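DNA translocase coupling protein (Clostridium perfringens, PDB 6O1W) probably uses ATP to drive plasmid DNA through the membrane during conjugation, as a coupling protein whose soluble part is related to the FtsK/SpoIIIE translocases. Local coordinates at residues E54-Y59 against R81-K86; K128-L133 against L266-G271; L203-E208 against G215-K220; A303-S308 against S313-K318; F327-K330 against T335-F338. One frame throughout, in Å; residues are numbered along the deposited sequence.

Contact 1: residues E54-Y59 against R81-K86. With BGC (beta-D-glucopyranose), chain D.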
# COMPACT_ATOMS: atom_id res chain seq x y z
N GLU A 54 -0.33 34.42 5.87
CA GLU A 54 0.84 34.38 6.74
C GLU A 54 0.43 34.52 8.22
O GLU A 54 1.05 33.88 9.07
CB GLU A 54 1.94 35.38 6.32
CG GLU A 54 1.45 36.66 5.64
CD GLU A 54 1.11 36.54 4.16
OE1 GLU A 54 2.00 36.17 3.36
OE2 GLU A 54 -0.05 36.83 3.81
N THR A 55 -0.65 35.26 8.50
CA THR A 55 -1.20 35.34 9.85
C THR A 55 -1.88 33.99 10.24
O THR A 55 -1.60 33.47 11.32
CB THR A 55 -2.07 36.57 10.03
OG1 THR A 55 -1.24 37.71 9.78
CG2 THR A 55 -2.66 36.67 11.45
N TRP A 56 -2.68 33.37 9.33
CA TRP A 56 -3.28 32.05 9.57
C TRP A 56 -2.15 31.06 9.87
O TRP A 56 -2.30 30.21 10.76
CB TRP A 56 -4.05 31.53 8.32
CG TRP A 56 -5.42 32.13 8.13
CD1 TRP A 56 -5.71 33.31 7.51
CD2 TRP A 56 -6.68 31.55 8.51
NE1 TRP A 56 -7.08 33.49 7.46
CE2 TRP A 56 -7.70 32.45 8.09
CE3 TRP A 56 -7.04 30.40 9.24
CZ2 TRP A 56 -9.05 32.20 8.32
CZ3 TRP A 56 -8.38 30.17 9.50
CH2 TRP A 56 -9.38 31.06 9.04
N LYS A 57 -1.02 31.15 9.12
CA LYS A 57 0.10 30.22 9.30
C LYS A 57 0.76 30.39 10.66
O LYS A 57 1.09 29.39 11.30
CB LYS A 57 1.09 30.31 8.13
CG LYS A 57 0.49 29.63 6.88
CD LYS A 57 1.42 29.59 5.68
CE LYS A 57 0.74 28.86 4.55
NZ LYS A 57 1.66 28.59 3.42
N SER A 58 0.86 31.64 11.14
CA SER A 58 1.39 31.93 12.48
C SER A 58 0.47 31.36 13.57
O SER A 58 0.92 31.01 14.67
CB SER A 58 1.52 33.43 12.67
OG SER A 58 2.66 33.85 11.93
N TYR A 59 -0.83 31.26 13.24
CA TYR A 59 -1.81 30.77 14.20
C TYR A 59 -2.00 29.29 14.17
O TYR A 59 -2.80 28.83 14.95
CB TYR A 59 -3.14 31.49 14.01
CG TYR A 59 -3.25 32.73 14.87
CD1 TYR A 59 -2.64 33.92 14.49
CD2 TYR A 59 -3.97 32.71 16.06
CE1 TYR A 59 -2.79 35.08 15.25
CE2 TYR A 59 -4.06 33.84 16.87
CZ TYR A 59 -3.48 35.03 16.45
OH TYR A 59 -3.63 36.16 17.22
N ARG A 81 -9.04 36.41 0.03
CA ARG A 81 -10.08 36.33 1.06
C ARG A 81 -10.40 34.87 1.44
O ARG A 81 -11.13 34.64 2.39
CB ARG A 81 -11.38 36.99 0.57
CG ARG A 81 -11.39 38.50 0.65
CD ARG A 81 -12.77 39.02 0.31
NE ARG A 81 -13.65 39.04 1.49
CZ ARG A 81 -13.84 40.11 2.25
NH1 ARG A 81 -13.26 41.27 1.95
NH2 ARG A 81 -14.64 40.04 3.31
N ILE A 82 -9.88 33.89 0.68
CA ILE A 82 -10.18 32.47 0.88
C ILE A 82 -8.98 31.68 1.35
O ILE A 82 -7.92 31.70 0.71
CB ILE A 82 -10.82 31.84 -0.42
CG1 ILE A 82 -12.13 32.58 -0.88
CG2 ILE A 82 -11.05 30.32 -0.31
CD1 ILE A 82 -13.41 32.42 -0.02
N VAL A 83 -9.16 30.93 2.46
CA VAL A 83 -8.14 30.00 2.95
C VAL A 83 -8.75 28.61 2.98
O VAL A 83 -9.95 28.45 3.23
CB VAL A 83 -7.40 30.36 4.27
CG1 VAL A 83 -6.72 31.72 4.16
CG2 VAL A 83 -8.32 30.28 5.48
N ILE A 84 -7.94 27.63 2.66
CA ILE A 84 -8.34 26.22 2.59
C ILE A 84 -7.40 25.48 3.51
O ILE A 84 -6.18 25.54 3.32
CB ILE A 84 -8.23 25.69 1.13
CG1 ILE A 84 -9.15 26.49 0.16
CG2 ILE A 84 -8.50 24.16 1.09
CD1 ILE A 84 -8.97 26.23 -1.34
N ILE A 85 -7.96 24.80 4.51
CA ILE A 85 -7.20 24.04 5.49
C ILE A 85 -7.45 22.56 5.23
O ILE A 85 -8.61 22.16 5.09
CB ILE A 85 -7.63 24.43 6.93
CG1 ILE A 85 -7.53 25.96 7.18
CG2 ILE A 85 -6.85 23.62 8.01
CD1 ILE A 85 -8.20 26.43 8.46
N LYS A 86 -6.36 21.77 5.16
CA LYS A 86 -6.43 20.32 5.07
C LYS A 86 -6.10 19.86 6.48
O LYS A 86 -5.09 20.27 7.05
CB LYS A 86 -5.44 19.76 4.02
CG LYS A 86 -5.72 20.18 2.55
CD LYS A 86 -7.18 19.98 2.03
CE LYS A 86 -7.74 18.57 2.17
NZ LYS A 86 -6.89 17.56 1.50
C2 BGC D . -9.22 16.58 -1.89
C3 BGC D . -10.08 15.32 -2.01
C4 BGC D . -10.72 14.98 -0.67
C5 BGC D . -11.44 16.20 -0.09
C6 BGC D . -11.97 15.99 1.31
C1 BGC D . -10.00 17.72 -1.26
O1 BGC D . -9.14 18.79 -1.06
O2 BGC D . -8.76 17.00 -3.17
O3 BGC D . -9.28 14.23 -2.44
O4 BGC D . -11.63 13.89 -0.79
O5 BGC D . -10.52 17.30 -0.00
O6 BGC D . -10.91 15.84 2.25
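Trp56 lays one face of its indole over the side chain of Val83, with CG2 at the six-membered ring and CG1 reaching the five-membered one. Val83 CG2 sits 3.5 Å from the centroid of the six-membered ring of Trp56 and 14° off the ring normal, a CH-pi contact over the face. Val83 CG1 lies 3.8 Å from Trp56 CD1, and the forked valine thus spans both rings. With Val83 CG1 anti to the carbonyl carbon (chi1 -56°), both methyls are turned to the indole. Two residues further on, Ile85 crosses the indole at about a right angle and brings its CD1 to 3.9 Å from Trp56 CZ3. Phe21 meets the Trp56 ring edge-to-face, and Phe47 also packs against it. The indole nitrogen is tied by weak hydrogen bonds to Ile51 O and Ser49 OG. Further along the strand, Lys86 borders the pocket of a bound glucose, its CE 3.5 Å from O1 of the sugar. Val83 and Ile85 both point toward the helix, while Ile82 points away. This is helix-on-sheet packing: the short helix 53-58 lies against strand 82-89, an inner strand of the four-stranded antiparallel sheet of the N-terminal part.

Contact 2: residues K128-L133 against L266-G271; sequences KSPHIL and LSRATG
Pro130 and His131 press against Ser267 and Arg268, closely on the imidazole side and more loosely along the arginine. At the buried end, Ser267 OG lies in the plane of the His131 ring, at its edge, 3.1 Å from His131 NE2. Ser267 OG has its hydrogen bonds with Leu263 O and Ile272 O; His131 ND1 is hydrogen-bonded to Leu274 N, and His131 NE2 weakly to Ala264 O. Pro130 CB stands 4.0 Å above the plane of its neighbour's imidazole, over the centre. Here the loop leading into strand 132-135 meets the turn between helix 247-266 and strand 272-278; strands 132-135 and 272-278 are parallel neighbours in the mixed sheet of the P-loop NTPase fold. Toward the partly exposed side, Arg268 spreads its guanidinium beneath the proline, Pro130 CG being 3.6 Å above that plane but offset toward the rim. The guanidinium plane stands 75° from the imidazole, and Arg268 NH2 comes to 3.6 Å from His131 CD2. Bends at chi2 and chi3 bring the group back to the helix end, where Arg268 NH2 bonds to Ala264 O and Asn293 O.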
# COMPACT_ATOMS: atom_id res chain seq x y z
N LYS A 128 -8.90 -14.49 -0.85
CA LYS A 128 -9.96 -13.63 -1.42
C LYS A 128 -9.42 -12.55 -2.37
O LYS A 128 -10.02 -12.30 -3.41
CB LYS A 128 -10.78 -13.00 -0.29
CG LYS A 128 -11.58 -14.05 0.48
CD LYS A 128 -12.10 -13.56 1.82
CE LYS A 128 -12.99 -14.61 2.45
NZ LYS A 128 -13.38 -14.26 3.84
N SER A 129 -8.27 -11.94 -2.02
CA SER A 129 -7.64 -10.86 -2.79
C SER A 129 -6.17 -11.29 -2.90
O SER A 129 -5.39 -11.10 -1.97
CB SER A 129 -7.85 -9.53 -2.08
OG SER A 129 -7.33 -9.61 -0.76
N PRO A 130 -5.85 -12.05 -3.97
CA PRO A 130 -4.56 -12.78 -4.01
C PRO A 130 -3.29 -11.99 -4.33
O PRO A 130 -2.20 -12.53 -4.09
CB PRO A 130 -4.80 -13.86 -5.08
CG PRO A 130 -5.86 -13.29 -5.98
CD PRO A 130 -6.74 -12.46 -5.09
N HIS A 131 -3.41 -10.78 -4.89
CA HIS A 131 -2.23 -10.00 -5.27
C HIS A 131 -2.23 -8.60 -4.69
O HIS A 131 -3.30 -8.01 -4.48
CB HIS A 131 -2.03 -9.99 -6.80
CG HIS A 131 -2.18 -11.34 -7.41
ND1 HIS A 131 -1.34 -12.40 -7.08
CD2 HIS A 131 -3.12 -11.80 -8.27
CE1 HIS A 131 -1.77 -13.44 -7.76
NE2 HIS A 131 -2.85 -13.13 -8.49
N ILE A 132 -1.04 -8.09 -4.40
CA ILE A 132 -0.83 -6.80 -3.75
C ILE A 132 0.16 -5.95 -4.55
O ILE A 132 1.23 -6.44 -4.95
CB ILE A 132 -0.28 -7.03 -2.32
CG1 ILE A 132 -1.27 -7.86 -1.47
CG2 ILE A 132 0.12 -5.70 -1.63
CD1 ILE A 132 -0.77 -8.37 -0.10
N LEU A 133 -0.16 -4.68 -4.71
CA LEU A 133 0.75 -3.73 -5.33
C LEU A 133 1.01 -2.65 -4.27
O LEU A 133 0.06 -2.05 -3.73
CB LEU A 133 0.11 -3.13 -6.60
CG LEU A 133 0.97 -2.04 -7.33
CD1 LEU A 133 1.97 -2.66 -8.25
CD2 LEU A 133 0.08 -1.12 -8.18
N LEU A 266 -5.18 -15.74 -13.46
CA LEU A 266 -5.61 -17.12 -13.17
C LEU A 266 -5.23 -17.74 -11.83
O LEU A 266 -5.67 -18.88 -11.59
CB LEU A 266 -5.12 -18.06 -14.29
CG LEU A 266 -5.60 -17.80 -15.74
CD1 LEU A 266 -4.99 -18.85 -16.69
CD2 LEU A 266 -7.12 -17.87 -15.83
N SER A 267 -4.41 -17.09 -10.98
CA SER A 267 -3.93 -17.75 -9.75
C SER A 267 -4.74 -17.47 -8.44
O SER A 267 -4.23 -17.73 -7.32
CB SER A 267 -2.46 -17.44 -9.50
OG SER A 267 -2.37 -16.04 -9.28
N ARG A 268 -5.98 -17.05 -8.59
CA ARG A 268 -6.92 -16.74 -7.51
C ARG A 268 -7.07 -17.89 -6.49
O ARG A 268 -6.92 -17.65 -5.30
CB ARG A 268 -8.32 -16.45 -8.10
CG ARG A 268 -8.32 -15.87 -9.52
CD ARG A 268 -8.78 -14.44 -9.45
NE ARG A 268 -7.69 -13.54 -9.82
CZ ARG A 268 -7.47 -12.35 -9.28
NH1 ARG A 268 -8.24 -11.90 -8.29
NH2 ARG A 268 -6.47 -11.60 -9.70
N ALA A 269 -7.33 -19.11 -6.97
CA ALA A 269 -7.61 -20.31 -6.18
C ALA A 269 -6.42 -21.24 -5.94
O ALA A 269 -6.52 -22.16 -5.13
CB ALA A 269 -8.73 -21.10 -6.87
N THR A 270 -5.31 -21.03 -6.66
CA THR A 270 -4.14 -21.92 -6.65
C THR A 270 -3.07 -21.61 -5.57
O THR A 270 -2.11 -22.37 -5.42
CB THR A 270 -3.51 -21.94 -8.03
OG1 THR A 270 -3.07 -20.62 -8.33
CG2 THR A 270 -4.48 -22.43 -9.13
N GLY A 271 -3.24 -20.53 -4.80
CA GLY A 271 -2.29 -20.23 -3.74
C GLY A 271 -0.94 -19.78 -4.26
O GLY A 271 0.08 -20.10 -3.66

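Contact 3: residues L203-E208 against G215-K220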
# COMPACT_ATOMS: atom_id res chain seq x y z
N LEU A 203 -4.51 -25.67 -11.32
CA LEU A 203 -5.86 -25.49 -11.87
C LEU A 203 -6.42 -26.85 -12.31
O LEU A 203 -7.60 -27.12 -12.11
CB LEU A 203 -5.87 -24.54 -13.08
CG LEU A 203 -5.70 -23.05 -12.85
CD1 LEU A 203 -5.64 -22.32 -14.19
CD2 LEU A 203 -6.86 -22.47 -12.05
N LYS A 204 -5.55 -27.70 -12.89
CA LYS A 204 -5.89 -29.04 -13.39
C LYS A 204 -6.32 -29.92 -12.18
O LYS A 204 -7.36 -30.58 -12.25
CB LYS A 204 -4.65 -29.62 -14.11
CG LYS A 204 -4.84 -30.92 -14.85
CD LYS A 204 -3.53 -31.34 -15.57
CE LYS A 204 -3.66 -32.65 -16.32
NZ LYS A 204 -3.89 -33.80 -15.39
N LEU A 205 -5.56 -29.85 -11.07
CA LEU A 205 -5.87 -30.59 -9.84
C LEU A 205 -7.21 -30.15 -9.22
O LEU A 205 -8.00 -31.00 -8.81
CB LEU A 205 -4.73 -30.46 -8.81
CG LEU A 205 -3.42 -31.20 -9.15
CD1 LEU A 205 -2.30 -30.79 -8.18
CD2 LEU A 205 -3.61 -32.74 -9.15
N LEU A 206 -7.51 -28.84 -9.25
CA LEU A 206 -8.79 -28.29 -8.77
C LEU A 206 -9.97 -28.74 -9.60
O LEU A 206 -10.96 -29.17 -9.03
CB LEU A 206 -8.73 -26.75 -8.68
CG LEU A 206 -7.63 -26.19 -7.76
CD1 LEU A 206 -7.65 -24.67 -7.74
CD2 LEU A 206 -7.77 -26.73 -6.34
N ARG A 207 -9.87 -28.70 -10.95
CA ARG A 207 -10.98 -29.15 -11.81
C ARG A 207 -11.23 -30.63 -11.60
O ARG A 207 -12.37 -31.03 -11.37
CB ARG A 207 -10.69 -28.92 -13.31
CG ARG A 207 -10.64 -27.45 -13.73
CD ARG A 207 -10.65 -27.28 -15.24
NE ARG A 207 -9.50 -27.93 -15.87
CZ ARG A 207 -8.29 -27.38 -16.00
NH1 ARG A 207 -8.07 -26.14 -15.59
NH2 ARG A 207 -7.30 -28.07 -16.55
N GLU A 208 -10.18 -31.45 -11.67
CA GLU A 208 -10.27 -32.91 -11.55
C GLU A 208 -10.83 -33.40 -10.22
O GLU A 208 -11.52 -34.42 -10.20
CB GLU A 208 -8.91 -33.57 -11.84
CG GLU A 208 -8.50 -33.42 -13.31
CD GLU A 208 -7.03 -33.62 -13.64
OE1 GLU A 208 -6.19 -33.75 -12.71
OE2 GLU A 208 -6.71 -33.65 -14.85
N GLY A 215 -6.62 -25.43 -0.58
CA GLY A 215 -6.97 -25.82 0.79
C GLY A 215 -7.94 -26.98 0.79
O GLY A 215 -7.75 -27.93 1.55
N GLU A 216 -8.98 -26.94 -0.09
CA GLU A 216 -9.96 -28.02 -0.21
C GLU A 216 -9.27 -29.24 -0.85
O GLU A 216 -9.50 -30.36 -0.41
CB GLU A 216 -11.18 -27.61 -1.03
CG GLU A 216 -12.18 -26.70 -0.33
CD GLU A 216 -13.48 -26.46 -1.08
OE1 GLU A 216 -13.70 -27.08 -2.15
OE2 GLU A 216 -14.30 -25.63 -0.60
N TYR A 217 -8.42 -29.01 -1.85
CA TYR A 217 -7.66 -30.09 -2.49
C TYR A 217 -6.77 -30.85 -1.48
O TYR A 217 -6.73 -32.09 -1.52
CB TYR A 217 -6.79 -29.57 -3.65
CG TYR A 217 -5.87 -30.64 -4.19
CD1 TYR A 217 -6.33 -31.59 -5.10
CD2 TYR A 217 -4.55 -30.73 -3.76
CE1 TYR A 217 -5.49 -32.61 -5.57
CE2 TYR A 217 -3.71 -31.76 -4.19
CZ TYR A 217 -4.18 -32.69 -5.10
OH TYR A 217 -3.33 -33.67 -5.53
N ASN A 218 -6.00 -30.10 -0.65
CA ASN A 218 -5.08 -30.67 0.35
C ASN A 218 -5.74 -31.61 1.35
O ASN A 218 -5.14 -32.61 1.71
CB ASN A 218 -4.31 -29.58 1.08
CG ASN A 218 -3.24 -28.92 0.25
OD1 ASN A 218 -2.80 -29.42 -0.77
ND2 ASN A 218 -2.79 -27.77 0.68
N LYS A 219 -6.98 -31.31 1.76
CA LYS A 219 -7.78 -32.13 2.69
C LYS A 219 -8.19 -33.46 2.07
O LYS A 219 -8.53 -34.38 2.82
CB LYS A 219 -9.04 -31.38 3.11
CG LYS A 219 -8.80 -30.24 4.08
CD LYS A 219 -10.07 -29.45 4.32
CE LYS A 219 -9.82 -28.07 4.88
NZ LYS A 219 -9.48 -28.10 6.33
N LYS A 220 -8.21 -33.56 0.72
CA LYS A 220 -8.61 -34.77 0.01
C LYS A 220 -7.50 -35.82 -0.07
O LYS A 220 -7.79 -37.00 -0.25
CB LYS A 220 -9.13 -34.44 -1.41
CG LYS A 220 -10.49 -33.73 -1.41
CD LYS A 220 -11.04 -33.49 -2.82
CE LYS A 220 -12.39 -32.77 -2.81
NZ LYS A 220 -12.24 -31.37 -2.36
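Helices 185-209 and 214-220 come closest at Leu206 and Tyr217, whose CA atoms are 6.6 Å apart. The two are consecutive helices joined by a short loop, within the FtsK/SpoIIIE family region of the P-loop NTPase fold. Tyr217 is the side chain that bridges them. Its CG stands anti to the backbone N (chi1 172°), which sends the ring across to the longer helix, where Leu205 CB lies over one face at 4.0 Å from Tyr217 CE1. The leucine crosses the ring at a slant, and both its methyls end near the phenol oxygen, Leu205 CD2 at 3.7 Å from Tyr217 OH. At the root of the tyrosine, Leu206 CD2 packs on Tyr217 CB at 4.0 Å, so Leu205 takes the face and hydroxyl end and Leu206 the base. The phenol is not left to apolar neighbours alone, since Tyr217 OH is hydrogen-bonded to Glu224 OE2; Phe221 also packs against the ring. Leu206 itself is shared, touching Ala269 and Ser211 as well. On the outer side of helix 185-209 an i to i+4 salt bridge spans one turn, Lys204 NZ reaching the syn lone pair of Glu208 OE2 at 2.9 Å.

Contact 4: residues A303-S308 against S313-K318. With BGC (beta-D-glucopyranose), chain D.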
# COMPACT_ATOMS: atom_id res chain seq x y z
N ALA A 303 2.79 13.80 -4.45
CA ALA A 303 2.24 15.15 -4.65
C ALA A 303 1.57 15.29 -6.02
O ALA A 303 0.64 16.08 -6.16
CB ALA A 303 3.32 16.20 -4.48
N ASP A 304 1.99 14.48 -7.01
CA ASP A 304 1.43 14.47 -8.36
C ASP A 304 0.14 13.64 -8.45
O ASP A 304 0.12 12.45 -8.11
CB ASP A 304 2.50 13.96 -9.36
CG ASP A 304 2.12 14.03 -10.84
OD1 ASP A 304 1.06 14.62 -11.17
OD2 ASP A 304 2.90 13.50 -11.67
N SER A 305 -0.93 14.28 -8.95
CA SER A 305 -2.28 13.72 -9.15
C SER A 305 -2.30 12.50 -10.07
O SER A 305 -3.05 11.57 -9.80
CB SER A 305 -3.23 14.78 -9.69
OG SER A 305 -3.95 15.40 -8.64
N LYS A 306 -1.53 12.53 -11.17
CA LYS A 306 -1.43 11.45 -12.16
C LYS A 306 -0.89 10.14 -11.55
O LYS A 306 -1.43 9.07 -11.82
CB LYS A 306 -0.59 11.91 -13.37
CG LYS A 306 -0.49 10.89 -14.51
CD LYS A 306 -1.35 11.25 -15.71
CE LYS A 306 -1.48 10.10 -16.69
NZ LYS A 306 -0.23 9.86 -17.46
N ALA A 307 0.17 10.24 -10.72
CA ALA A 307 0.83 9.14 -10.01
C ALA A 307 -0.17 8.40 -9.09
O ALA A 307 -0.17 7.16 -9.05
CB ALA A 307 2.01 9.68 -9.20
N SER A 308 -1.01 9.18 -8.36
CA SER A 308 -2.06 8.64 -7.48
C SER A 308 -3.14 7.93 -8.33
O SER A 308 -3.62 6.88 -7.91
CB SER A 308 -2.71 9.76 -6.67
OG SER A 308 -3.78 9.25 -5.88
N SER A 313 -6.69 5.03 -9.02
CA SER A 313 -7.74 5.58 -9.90
C SER A 313 -8.58 6.67 -9.16
O SER A 313 -9.77 6.87 -9.41
CB SER A 313 -8.57 4.51 -10.60
OG SER A 313 -9.33 3.72 -9.71
N ASN A 314 -7.89 7.42 -8.27
CA ASN A 314 -8.34 8.63 -7.56
C ASN A 314 -7.06 9.45 -7.23
O ASN A 314 -5.96 8.93 -7.42
CB ASN A 314 -9.21 8.32 -6.32
CG ASN A 314 -8.51 7.64 -5.19
OD1 ASN A 314 -7.47 8.07 -4.72
ND2 ASN A 314 -9.09 6.55 -4.69
N THR A 315 -7.20 10.69 -6.75
CA THR A 315 -6.08 11.58 -6.48
C THR A 315 -5.74 11.70 -4.98
O THR A 315 -5.03 12.64 -4.60
CB THR A 315 -6.44 12.99 -7.04
OG1 THR A 315 -7.52 13.49 -6.26
CG2 THR A 315 -6.81 12.98 -8.54
N LYS A 316 -6.24 10.79 -4.14
CA LYS A 316 -6.07 10.88 -2.68
C LYS A 316 -4.64 10.75 -2.14
O LYS A 316 -4.41 11.18 -1.01
CB LYS A 316 -6.99 9.91 -1.94
CG LYS A 316 -8.47 10.09 -2.26
CD LYS A 316 -9.29 8.97 -1.60
CE LYS A 316 -10.68 8.83 -2.16
NZ LYS A 316 -11.48 10.05 -1.92
N ALA A 317 -3.69 10.15 -2.89
CA ALA A 317 -2.31 10.04 -2.38
C ALA A 317 -1.65 11.45 -2.21
O ALA A 317 -0.72 11.59 -1.43
CB ALA A 317 -1.46 9.13 -3.26
N LYS A 318 -2.19 12.48 -2.88
CA LYS A 318 -1.66 13.85 -2.75
C LYS A 318 -2.08 14.51 -1.41
O LYS A 318 -1.51 15.54 -1.04
CB LYS A 318 -2.07 14.71 -3.98
CG LYS A 318 -3.46 15.36 -3.86
CD LYS A 318 -4.16 15.64 -5.20
CE LYS A 318 -5.56 16.24 -5.02
NZ LYS A 318 -6.50 15.35 -4.25
C2 BGC D . -9.22 16.58 -1.89
C3 BGC D . -10.08 15.32 -2.01
C4 BGC D . -10.72 14.98 -0.67
C5 BGC D . -11.44 16.20 -0.09
C6 BGC D . -11.97 15.99 1.31
C1 BGC D . -10.00 17.72 -1.26
O1 BGC D . -9.14 18.79 -1.06
O2 BGC D . -8.76 17.00 -3.17
O3 BGC D . -9.28 14.23 -2.44
O4 BGC D . -11.63 13.89 -0.79
O5 BGC D . -10.52 17.30 -0.00
O6 BGC D . -10.91 15.84 2.25
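Ser308 OG is gripped twice by the chain that follows its own helix. It donates to Asn314 O at 2.7 Å, the donor tilted 29° from the carbonyl plane, and accepts from Ala317 N at 3.1 Å along a nearly straight N-H (161°). A chi1 of 176° turns the hydroxyl across to the returning chain, where the two bonds fix its rotation. Ala317 CB packs beside it, 3.7 Å from Ser308 CB. The returning segment is stiffened from within: Asn314 OD1 accepts from Lys316 N at 3.0 Å, an Asx turn that leads into the 3-10 segment. Nearer the start of helix 305-312, Ser305 OG lies 3.5 Å from Lys318 CD and also touches the methyl of Thr315. Lys318 runs past it and bends at chi4, placing NZ where it bonds to Thr315 OG1 at 2.9 Å, to Thr315 O and to O2 of the bound glucose (3.0 Å). Lys316 heads to the same pocket, with Asp37 as its salt-bridge partner. Behind a helix with Asp304 at its N-cap, its capping bond weak, the return segment thus lends Lys316 and Lys318 to a glucose pocket shared with Asp37, Ile42, Glu44, Lys86 and Asp319, among others.

Contact 5: residues F327-K330 against T335-F338. With BGC (beta-D-glucopyranose), chain C.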
# COMPACT_ATOMS: atom_id res chain seq x y z
N PHE A 327 0.20 5.35 4.82
CA PHE A 327 -0.21 4.96 3.47
C PHE A 327 -1.69 5.00 3.30
O PHE A 327 -2.42 5.05 4.30
CB PHE A 327 0.24 3.48 3.23
CG PHE A 327 1.69 3.29 2.91
CD1 PHE A 327 2.64 3.22 3.92
CD2 PHE A 327 2.13 3.23 1.59
CE1 PHE A 327 4.00 3.12 3.61
CE2 PHE A 327 3.48 3.09 1.28
CZ PHE A 327 4.41 3.06 2.29
N LEU A 328 -2.13 4.87 2.04
CA LEU A 328 -3.51 4.59 1.63
C LEU A 328 -3.64 3.10 1.26
O LEU A 328 -2.79 2.53 0.57
CB LEU A 328 -3.96 5.45 0.45
CG LEU A 328 -4.03 6.96 0.72
CD1 LEU A 328 -4.32 7.69 -0.52
CD2 LEU A 328 -5.07 7.29 1.77
N PHE A 329 -4.72 2.50 1.70
CA PHE A 329 -5.08 1.12 1.39
C PHE A 329 -6.36 1.18 0.56
O PHE A 329 -7.35 1.77 0.98
CB PHE A 329 -5.37 0.32 2.68
CG PHE A 329 -5.77 -1.12 2.46
CD1 PHE A 329 -4.81 -2.11 2.30
CD2 PHE A 329 -7.11 -1.50 2.45
CE1 PHE A 329 -5.18 -3.45 2.13
CE2 PHE A 329 -7.48 -2.84 2.31
CZ PHE A 329 -6.51 -3.80 2.12
N LYS A 330 -6.34 0.52 -0.59
CA LYS A 330 -7.51 0.40 -1.45
C LYS A 330 -7.72 -1.08 -1.84
O LYS A 330 -6.81 -1.72 -2.36
CB LYS A 330 -7.38 1.31 -2.68
CG LYS A 330 -8.59 1.22 -3.60
CD LYS A 330 -8.62 2.25 -4.68
CE LYS A 330 -10.04 2.44 -5.14
NZ LYS A 330 -10.15 2.54 -6.62
N THR A 335 -11.01 3.66 -0.16
CA THR A 335 -9.61 4.03 0.09
C THR A 335 -9.51 4.51 1.53
O THR A 335 -10.14 5.49 1.88
CB THR A 335 -9.11 5.13 -0.90
OG1 THR A 335 -9.30 4.69 -2.24
CG2 THR A 335 -7.63 5.47 -0.70
N VAL A 336 -8.72 3.83 2.36
CA VAL A 336 -8.58 4.24 3.76
C VAL A 336 -7.13 4.57 4.10
O VAL A 336 -6.21 4.01 3.50
CB VAL A 336 -9.20 3.23 4.79
CG1 VAL A 336 -10.66 2.89 4.43
CG2 VAL A 336 -8.37 1.97 4.93
N GLN A 337 -6.93 5.44 5.08
CA GLN A 337 -5.60 5.81 5.54
C GLN A 337 -5.20 4.83 6.66
O GLN A 337 -6.03 4.44 7.47
CB GLN A 337 -5.62 7.29 6.05
CG GLN A 337 -4.26 7.81 6.49
CD GLN A 337 -4.19 9.26 6.93
OE1 GLN A 337 -5.16 10.04 7.00
NE2 GLN A 337 -3.01 9.66 7.25
N PHE A 338 -3.93 4.41 6.68
CA PHE A 338 -3.42 3.53 7.73
C PHE A 338 -1.93 3.76 7.92
O PHE A 338 -1.27 4.22 6.97
CB PHE A 338 -3.69 2.03 7.42
CG PHE A 338 -2.72 1.36 6.47
CD1 PHE A 338 -2.82 1.55 5.10
CD2 PHE A 338 -1.73 0.50 6.95
CE1 PHE A 338 -1.96 0.89 4.21
CE2 PHE A 338 -0.85 -0.14 6.07
CZ PHE A 338 -0.96 0.08 4.70
C2 BGC C . -10.66 -2.63 5.68
C3 BGC C . -10.47 -2.60 7.19
C4 BGC C . -10.76 -3.98 7.77
C5 BGC C . -9.67 -4.94 7.30
C6 BGC C . -10.07 -6.41 7.37
C1 BGC C . -10.17 -3.95 5.07
O1 BGC C . -11.26 -4.72 4.69
O2 BGC C . -10.00 -1.53 5.06
O3 BGC C . -11.32 -1.62 7.78
O4 BGC C . -10.79 -3.94 9.20
O5 BGC C . -9.26 -4.64 5.95
O6 BGC C . -10.97 -6.81 6.33
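Phe338 pushes its ring across the strand boundary into the hollow between Phe327 and Phe329 on the partner strand. Phe338 CE1 comes to 3.5 Å from Phe327 CB, and Phe338 CD1 to 3.7 Å from Phe329 CB, wedging the ring between two beta carbons. Its chi1 of 81° places CG between backbone N and carbonyl carbon, which swings the ring over the neighbouring strand; the rings of Phe327 and Phe329 lead away from the strand of Phe338. Beneath lies the beta hairpin of strands 326-331 and 334-340, part of the mixed sheet. Phe327 with Phe338 and Phe329 with Val336 are hydrogen-bonded antiparallel pairs; Phe329 N reaches Val336 O at 2.8 Å. On the face of Leu328 and Thr335 the fit is methyl into branch: Thr335 CG2 nestles along the leucine, 3.8 Å from Leu328 CB. Lys330 is draped past the threonine hydroxyl, its CD 3.5 Å from Thr335 OG1, before its amine reaches Leu312 O; that hydroxyl is hydrogen-bonded to Asn314 ND2. On the opposite face Val336 CG2 and Phe329 CD2 border a second glucose, each 3.9 Å from its O2, while Phe327 packs near Gly141 and Ala340, ATP-site residues with no nucleotide bound here.

From the N terminus, contact 1 closes first, a short loop that folds helix 53-58 onto the antiparallel sheet of the N-terminal part. The chain then enters the mixed sheet, where contact 2 spans 132 residues; contact 3, joining two consecutive helices, falls within that span. The two meet where Leu203 and Leu206 pack on Thr270 and Ala269. Contacts 4 and 5 follow in series, each a short local closure, and touch through Asn314 with Thr335 and Leu328 with the 3-10 turn. Contacts 2 and 5 reach the same sheet. Contacts 1 and 4, centres about 24 Å apart, share one bound glucose between the N-terminal part and the ATPase region.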